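Side-chain contacts in putative methyltransferase (PDB 7DMB), which probably transfers methyl groups as a trans-acting enzyme of calbistrin biosynthesis and is seen here with S-adenosyl-L-homocysteine bound: residues T43-L48 and L361-L366; S182-R187 and F309-S314. All coordinates share one frame; numbering follows the deposited sequence.

Both contacts are buried and reach the same seven-stranded sheet, at different depths. The centre of contact 1 is about 18 Å from the centre of the chain, where the N-terminal region packs on the outermost strand 358-366; that of contact 2 is about 8 Å from the centre of the chain, and this contact involves the inner strand 306-313. Their chemistry differs accordingly: contact 1 is one valine against an alanine and bare backbone, whereas contact 2 combines an aliphatic-aromatic pair with polar side chains. Strand 375-382 runs between the two sheet strands, and its Asn377 hydrogen-bonds to residues of both contacts.

Contact 1. Residues T43-L48 and L361-L366; sequences TPVSQL and LHAVGL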
loop_
_atom_site.group_PDB
_atom_site.type_symbol
_atom_site.label_atom_id
_atom_site.label_comp_id
_atom_site.label_asym_id
_atom_site.label_seq_id
_atom_site.Cartn_x
_atom_site.Cartn_y
_atom_site.Cartn_z
ATOM N N THR A 43 6.190 -2.570 24.800
ATOM C CA THR A 43 5.006 -1.742 24.756
ATOM C C THR A 43 3.943 -2.457 23.932
ATOM O O THR A 43 4.269 -3.026 22.882
ATOM C CB THR A 43 5.334 -0.359 24.145
ATOM O OG1 THR A 43 6.400 0.250 24.893
ATOM C CG2 THR A 43 4.117 0.564 24.166
ATOM N N PRO A 44 2.688 -2.494 24.378
ATOM C CA PRO A 44 1.636 -3.124 23.562
ATOM C C PRO A 44 1.528 -2.464 22.195
ATOM O O PRO A 44 1.504 -1.236 22.076
ATOM C CB PRO A 44 0.364 -2.911 24.389
ATOM C CG PRO A 44 0.841 -2.630 25.782
ATOM C CD PRO A 44 2.168 -1.939 25.640
ATOM N N VAL A 45 1.468 -3.291 21.153
ATOM C CA VAL A 45 1.426 -2.747 19.801
ATOM C C VAL A 45 0.214 -1.844 19.616
ATOM O O VAL A 45 0.264 -0.873 18.843
ATOM C CB VAL A 45 1.466 -3.894 18.768
ATOM C CG1 VAL A 45 0.152 -4.718 18.780
ATOM C CG2 VAL A 45 1.802 -3.348 17.379
ATOM N N SER A 46 -0.869 -2.109 20.359
ATOM C CA SER A 46 -2.097 -1.332 20.218
ATOM C C SER A 46 -1.898 0.142 20.544
ATOM O O SER A 46 -2.693 0.981 20.097
ATOM C CB SER A 46 -3.193 -1.926 21.107
ATOM O OG SER A 46 -2.828 -1.864 22.482
ATOM N N GLN A 47 -0.864 0.481 21.306
ATOM C CA GLN A 47 -0.550 1.878 21.557
ATOM C C GLN A 47 0.313 2.497 20.463
ATOM O O GLN A 47 0.488 3.720 20.456
ATOM C CB GLN A 47 0.160 2.033 22.911
ATOM C CG GLN A 47 -0.765 2.459 24.040
ATOM C CD GLN A 47 -1.649 1.322 24.499
ATOM O OE1 GLN A 47 -2.883 1.411 24.450
ATOM N NE2 GLN A 47 -1.021 0.230 24.936
ATOM N N LEU A 48 0.843 1.695 19.544
ATOM C CA LEU A 48 1.851 2.162 18.600
ATOM C C LEU A 48 1.428 2.065 17.142
ATOM O O LEU A 48 1.781 2.946 16.353
ATOM C CB LEU A 48 3.148 1.374 18.812
ATOM C CG LEU A 48 3.695 1.472 20.237
ATOM C CD1 LEU A 48 4.838 0.493 20.430
ATOM C CD2 LEU A 48 4.140 2.909 20.530
ATOM N N LEU A 361 8.166 -11.857 12.263
ATOM C CA LEU A 361 7.488 -10.646 12.689
ATOM C C LEU A 361 7.823 -10.329 14.144
ATOM O O LEU A 361 8.086 -11.216 14.956
ATOM C CB LEU A 361 5.967 -10.793 12.515
ATOM C CG LEU A 361 5.372 -10.709 11.107
ATOM C CD1 LEU A 361 3.899 -11.103 11.131
ATOM C CD2 LEU A 361 5.540 -9.301 10.522
ATOM N N HIS A 362 7.823 -9.037 14.465
ATOM C CA HIS A 362 7.981 -8.565 15.834
ATOM C C HIS A 362 6.642 -8.109 16.399
ATOM O O HIS A 362 6.197 -8.601 17.436
ATOM C CB HIS A 362 9.023 -7.431 15.864
ATOM C CG HIS A 362 9.379 -6.950 17.232
ATOM N ND1 HIS A 362 10.342 -7.562 18.008
ATOM C CD2 HIS A 362 8.939 -5.888 17.944
ATOM C CE1 HIS A 362 10.467 -6.903 19.149
ATOM N NE2 HIS A 362 9.621 -5.888 19.138
ATOM N N ALA A 363 5.978 -7.181 15.713
ATOM C CA ALA A 363 4.663 -6.691 16.096
ATOM C C ALA A 363 3.840 -6.458 14.835
ATOM O O ALA A 363 4.390 -6.199 13.759
ATOM C CB ALA A 363 4.758 -5.395 16.912
ATOM N N VAL A 364 2.520 -6.596 14.954
ATOM C CA VAL A 364 1.610 -6.329 13.838
ATOM C C VAL A 364 0.375 -5.622 14.372
ATOM O O VAL A 364 -0.210 -6.045 15.375
ATOM C CB VAL A 364 1.183 -7.590 13.062
ATOM C CG1 VAL A 364 0.465 -7.177 11.793
ATOM C CG2 VAL A 364 2.355 -8.426 12.703
ATOM N N GLY A 365 -0.018 -4.548 13.699
ATOM C CA GLY A 365 -1.296 -3.910 13.936
ATOM C C GLY A 365 -2.038 -3.678 12.632
ATOM O O GLY A 365 -1.465 -3.169 11.662
ATOM N N LEU A 366 -3.310 -4.038 12.591
ATOM C CA LEU A 366 -4.087 -3.864 11.379
ATOM C C LEU A 366 -4.740 -2.485 11.377
ATOM O O LEU A 366 -4.953 -1.871 12.421
ATOM C CB LEU A 366 -5.143 -4.968 11.251
ATOM C CG LEU A 366 -4.646 -6.416 11.348
ATOM C CD1 LEU A 366 -5.800 -7.399 11.183
ATOM C CD2 LEU A 366 -3.528 -6.726 10.341
#
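Val45 packs both of its methyl branches against the Ala363 methyl and the backbone of Val364 and Gly365. With chi1 at 69°, Val45 CG2 stands anti to the backbone N and reaches Ala363 CB at 3.6 Å. Val45 CG1, held between the backbone N and the carbonyl carbon, comes up to the main chain beyond, 3.7 Å from Val364 O. Val45 CG2 also lies 4.3 Å from Gly365 N, so the valine spans three consecutive residues with van der Waals contacts alone. The strand it meets, 358-366, is the outermost one on its side of a sheet with the 3-2-1-4-5-7-6 order of class I methyltransferases. Within it His362 and Ala363 both face Leu379, forming a classic beta bulge. Val364 turns its CB away from Val45 and packs on Met378 and Trp29; it meets Val45 through its backbone oxygen. On the other segment the chain curls tightly after Pro44, with Gln47 N bonded to Pro44 O (3.0 Å) and Leu48 N to Val45 O (2.7 Å). Backbone hydrogen bonds from Val45 to Gln30 and from Val364 to Trp29 connect the two segments to adjoining residues of the N-terminal region, while Ala363 also touches Val32.

Contact 2. Residues S182-R187 and F309-S314; sequences SLSEVR and FNQELS
Ser184 and Val186 meet Gln311 and Phe309 in a buried, partly polar contact between strand 184-185 with the turn that follows it and strand 306-313 of the Rossmann-like methyltransferase sheet. In the apolar half, Val186 CG1 approaches Phe309 CZ at 3.8 Å, obliquely to the ring; a chi1 of -47° sets this methyl anti to the carbonyl carbon. Val186 CG1 also lies 4.0 Å from Gln311 NE2, the two side chains crossing at about a right angle. Gln311 is extended as far as CD, with chi1 -167° and chi2 177°, which carries its amide to Ser184. There Gln311 NE2 lies 3.5 Å from Ser184 OG, but their hydrogen bonds go to Asn377: NE2 to OD1, and OG to ND2. Gln311 OE1 is bonded to Ser282 OG, so both ends of the amide are held; the Gln311 side chain is about 7 Å from the bound S-adenosyl-L-homocysteine. Flanking Val186 in sequence, Arg187 grips Glu185 side-on, NE to OE2 at 2.7 Å and NH2 to OE1 at 2.8 Å, and Arg187 N adds a capping bond to OE2 where helix 187-196 begins. Arg187 NH1 also forms a salt bridge with Glu218. The contact joins the turn leading into helix 187-196 to strand 306-313, which is flanked in the sheet by strands 276-282 and 375-382.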
loop_
_atom_site.group_PDB
_atom_site.type_symbol
_atom_site.label_atom_id
_atom_site.label_comp_id
_atom_site.label_asym_id
_atom_site.label_seq_id
_atom_site.Cartn_x
_atom_site.Cartn_y
_atom_site.Cartn_z
ATOM N N SER A 182 -4.394 6.966 5.656
ATOM C CA SER A 182 -5.263 7.586 6.640
ATOM C C SER A 182 -5.935 6.565 7.558
ATOM O O SER A 182 -6.477 6.947 8.602
ATOM C CB SER A 182 -6.297 8.454 5.914
ATOM O OG SER A 182 -7.384 7.679 5.423
ATOM N N LEU A 183 -5.890 5.284 7.218
ATOM C CA LEU A 183 -6.514 4.269 8.054
ATOM C C LEU A 183 -5.627 3.816 9.202
ATOM O O LEU A 183 -6.143 3.249 10.175
ATOM C CB LEU A 183 -6.898 3.051 7.209
ATOM C CG LEU A 183 -8.034 3.187 6.189
ATOM C CD1 LEU A 183 -8.190 1.881 5.405
ATOM C CD2 LEU A 183 -9.337 3.565 6.873
ATOM N N SER A 184 -4.316 4.037 9.113
ATOM C CA SER A 184 -3.362 3.511 10.083
ATOM C C SER A 184 -2.762 4.646 10.893
ATOM O O SER A 184 -2.348 5.673 10.329
ATOM C CB SER A 184 -2.222 2.745 9.398
ATOM O OG SER A 184 -2.681 1.692 8.566
ATOM N N GLU A 185 -2.717 4.466 12.203
ATOM C CA GLU A 185 -1.995 5.370 13.093
ATOM C C GLU A 185 -0.625 4.754 13.380
ATOM O O GLU A 185 -0.527 3.770 14.125
ATOM C CB GLU A 185 -2.781 5.607 14.381
ATOM C CG GLU A 185 -2.198 6.708 15.257
ATOM C CD GLU A 185 -1.947 7.982 14.480
ATOM O OE1 GLU A 185 -2.919 8.721 14.253
ATOM O OE2 GLU A 185 -0.786 8.241 14.087
ATOM N N VAL A 186 0.425 5.302 12.763
ATOM C CA VAL A 186 1.781 4.781 12.928
ATOM C C VAL A 186 2.717 5.770 13.610
ATOM O O VAL A 186 3.876 5.430 13.860
ATOM C CB VAL A 186 2.404 4.307 11.590
ATOM C CG1 VAL A 186 1.451 3.439 10.793
ATOM C CG2 VAL A 186 2.882 5.484 10.748
ATOM N N ARG A 187 2.258 6.979 13.919
ATOM C CA ARG A 187 3.118 8.019 14.490
ATOM C C ARG A 187 3.608 7.707 15.909
ATOM O O ARG A 187 4.734 8.094 16.258
ATOM C CB ARG A 187 2.389 9.371 14.467
ATOM C CG ARG A 187 2.048 9.850 13.059
ATOM C CD ARG A 187 1.185 11.104 13.059
ATOM N NE ARG A 187 -0.173 10.823 13.513
ATOM C CZ ARG A 187 -1.068 11.758 13.804
ATOM N NH1 ARG A 187 -0.742 13.040 13.682
ATOM N NH2 ARG A 187 -2.283 11.412 14.224
ATOM N N PHE A 309 10.015 -1.619 9.124
ATOM C CA PHE A 309 8.597 -1.352 9.301
ATOM C C PHE A 309 7.950 -1.422 7.928
ATOM O O PHE A 309 8.268 -0.618 7.041
ATOM C CB PHE A 309 8.323 -0.007 9.975
ATOM C CG PHE A 309 6.878 0.382 9.938
ATOM C CD1 PHE A 309 5.947 -0.296 10.702
ATOM C CD2 PHE A 309 6.438 1.379 9.092
ATOM C CE1 PHE A 309 4.606 0.035 10.640
ATOM C CE2 PHE A 309 5.111 1.717 9.044
ATOM C CZ PHE A 309 4.191 1.033 9.810
ATOM N N ASN A 310 7.060 -2.392 7.758
ATOM C CA ASN A 310 6.530 -2.775 6.452
ATOM C C ASN A 310 5.004 -2.683 6.489
ATOM O O ASN A 310 4.340 -3.457 7.188
ATOM C CB ASN A 310 7.006 -4.184 6.089
ATOM C CG ASN A 310 6.666 -4.589 4.659
ATOM O OD1 ASN A 310 6.573 -3.759 3.755
ATOM N ND2 ASN A 310 6.492 -5.884 4.456
ATOM N N GLN A 311 4.453 -1.719 5.766
ATOM C CA GLN A 311 3.010 -1.546 5.654
ATOM C C GLN A 311 2.564 -2.195 4.350
ATOM O O GLN A 311 3.016 -1.786 3.272
ATOM C CB GLN A 311 2.655 -0.059 5.679
ATOM C CG GLN A 311 1.175 0.282 5.870
ATOM C CD GLN A 311 0.956 1.782 5.957
ATOM O OE1 GLN A 311 1.227 2.523 5.002
ATOM N NE2 GLN A 311 0.484 2.245 7.113
ATOM N N GLU A 312 1.683 -3.196 4.435
ATOM C CA GLU A 312 1.407 -4.017 3.257
ATOM C C GLU A 312 -0.046 -4.477 3.191
ATOM O O GLU A 312 -0.572 -5.071 4.134
ATOM C CB GLU A 312 2.339 -5.233 3.223
ATOM C CG GLU A 312 3.670 -4.989 2.501
ATOM C CD GLU A 312 3.497 -4.901 0.986
ATOM O OE1 GLU A 312 2.444 -5.377 0.470
ATOM O OE2 GLU A 312 4.416 -4.387 0.308
ATOM N N LEU A 313 -0.668 -4.244 2.042
ATOM C CA LEU A 313 -2.039 -4.690 1.817
ATOM C C LEU A 313 -2.179 -6.203 1.945
ATOM O O LEU A 313 -1.347 -6.973 1.455
ATOM C CB LEU A 313 -2.497 -4.257 0.430
ATOM C CG LEU A 313 -2.653 -2.753 0.297
ATOM C CD1 LEU A 313 -2.758 -2.393 -1.176
ATOM C CD2 LEU A 313 -3.883 -2.315 1.077
ATOM N N SER A 314 -3.237 -6.617 2.627
ATOM C CA SER A 314 -3.793 -7.955 2.440
ATOM C C SER A 314 -5.305 -7.962 2.713
ATOM O O SER A 314 -5.785 -8.753 3.530
ATOM C CB SER A 314 -3.052 -8.970 3.328
ATOM O OG SER A 314 -2.912 -8.542 4.677
#